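Local coordinates for putative esterase PA1618 (Pseudomonas aeruginosa, PDB 4QD8), which is a hotdog-fold thioesterase of the PaaI family that binds phenacyl-CoA and probably hydrolyses acyl-CoA thioesters such as 1,4-dihydroxy-2-naphthoyl-CoA, at residues A70-C74 / V75-Q79. Numbering follows the deposited sequence.
Sequences ASYLC and VDTSQ
The ring of Tyr-72 receives Thr-77 at its edge, near the ring plane, where methyl CG2 stands 4.0 Å from CD1; Phe-51 of a second subunit stacks with the same ring, and Tyr-72 OH makes a weak hydrogen bond to Cys-82 N. Tyrosine suits this place because its ring serves loop and subunit interface while its hydroxyl reaches the strand. Thr-77 CG2 also lies 3.6 Å from Tyr-72 O: chi1, 44°, sets OG1 between N and the carbonyl carbon and leaves CG2 anti to that carbon, facing the helix end. Val-75 fits the buried bend: its branched side chain spreads both methyls over the last turn, CG1 3.6 Å from Ser-71 O and CG2 3.9 Å from Tyr-72 O, and it also touches Cys-82, His-114 and Val-137 of the sheet. Ser-71 O accepts from Cys-74 N at 2.9 Å and, weakly and well off straight (129°), from Val-75 N. One water donates to both Tyr-72 O and Val-75 O, bridging carbonyls that cannot bond each other. Small Ser-71 turns its OG to His-114 and Trp-116, tying helix to sheet. Beyond the bend, Asp-76 OD1 accepts from Ser-78 N at 3.0 Å, approached from above the carboxylate plane, an Asx turn in the loop leading into strand 80-91. The bonds to Ser-71 O and the packing of Val-75 and Thr-77 end helix 56-72, the long central helix of the hotdog fold.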
# COMPACT_ATOMS: atom_id res chain seq x y z
N ALA A 70 18.69 -6.64 -4.18
CA ALA A 70 18.48 -6.63 -5.62
C ALA A 70 18.75 -5.24 -6.23
O ALA A 70 19.39 -5.13 -7.27
CB ALA A 70 17.09 -7.10 -5.96
N SER A 71 18.28 -4.17 -5.57
CA SER A 71 18.56 -2.81 -6.03
C SER A 71 20.05 -2.49 -6.02
O SER A 71 20.57 -1.89 -6.96
CB SER A 71 17.81 -1.77 -5.20
OG SER A 71 16.52 -1.58 -5.73
N TYR A 72 20.73 -2.90 -4.96
CA TYR A 72 22.16 -2.69 -4.88
C TYR A 72 22.94 -3.34 -6.01
O TYR A 72 23.95 -2.80 -6.46
CB TYR A 72 22.69 -3.13 -3.52
CG TYR A 72 22.78 -1.96 -2.59
CD1 TYR A 72 23.84 -1.07 -2.68
CD2 TYR A 72 21.78 -1.72 -1.65
CE1 TYR A 72 23.93 0.03 -1.84
CE2 TYR A 72 21.86 -0.63 -0.81
CZ TYR A 72 22.93 0.24 -0.90
OH TYR A 72 23.01 1.31 -0.05
N LEU A 73 22.43 -4.47 -6.50
CA LEU A 73 23.08 -5.21 -7.59
C LEU A 73 22.74 -4.61 -8.95
O LEU A 73 23.24 -5.06 -9.98
CB LEU A 73 22.64 -6.67 -7.56
CG LEU A 73 23.08 -7.50 -6.35
CD1 LEU A 73 22.35 -8.81 -6.30
CD2 LEU A 73 24.59 -7.74 -6.43
N CYS A 74 21.87 -3.60 -8.95
CA CYS A 74 21.43 -2.99 -10.21
C CYS A 74 21.89 -1.55 -10.40
O CYS A 74 21.81 -1.02 -11.51
CB CYS A 74 19.90 -3.04 -10.32
SG CYS A 74 19.23 -4.69 -10.58
N VAL A 75 22.37 -0.91 -9.35
CA VAL A 75 22.86 0.46 -9.50
C VAL A 75 24.37 0.56 -9.60
O VAL A 75 25.09 -0.39 -9.29
CB VAL A 75 22.42 1.40 -8.35
CG1 VAL A 75 20.91 1.46 -8.27
CG2 VAL A 75 23.04 0.95 -7.04
N ASP A 76 24.82 1.72 -10.06
CA ASP A 76 26.22 2.08 -10.01
C ASP A 76 26.55 2.51 -8.59
O ASP A 76 26.27 3.64 -8.18
CB ASP A 76 26.47 3.25 -10.98
CG ASP A 76 27.92 3.72 -10.98
OD1 ASP A 76 28.73 3.24 -10.16
OD2 ASP A 76 28.23 4.61 -11.80
N THR A 77 27.16 1.60 -7.84
CA THR A 77 27.41 1.78 -6.42
C THR A 77 28.53 2.77 -6.12
O THR A 77 28.75 3.11 -4.96
CB THR A 77 27.74 0.43 -5.77
OG1 THR A 77 28.65 -0.29 -6.61
CG2 THR A 77 26.46 -0.39 -5.62
N SER A 78 29.23 3.23 -7.16
CA SER A 78 30.26 4.25 -6.99
C SER A 78 29.64 5.64 -6.97
O SER A 78 30.30 6.61 -6.59
CB SER A 78 31.31 4.17 -8.10
OG SER A 78 30.72 4.35 -9.38
N GLN A 79 28.37 5.73 -7.36
CA GLN A 79 27.70 7.02 -7.40
C GLN A 79 26.39 7.05 -6.61
O GLN A 79 25.90 8.12 -6.28
CB GLN A 79 27.40 7.43 -8.83
CG GLN A 79 28.59 7.92 -9.61
CD GLN A 79 28.19 8.52 -10.94
OE1 GLN A 79 28.44 7.94 -11.99
NE2 GLN A 79 27.56 9.69 -10.89
O HOH W 1 25.59 -2.85 -8.75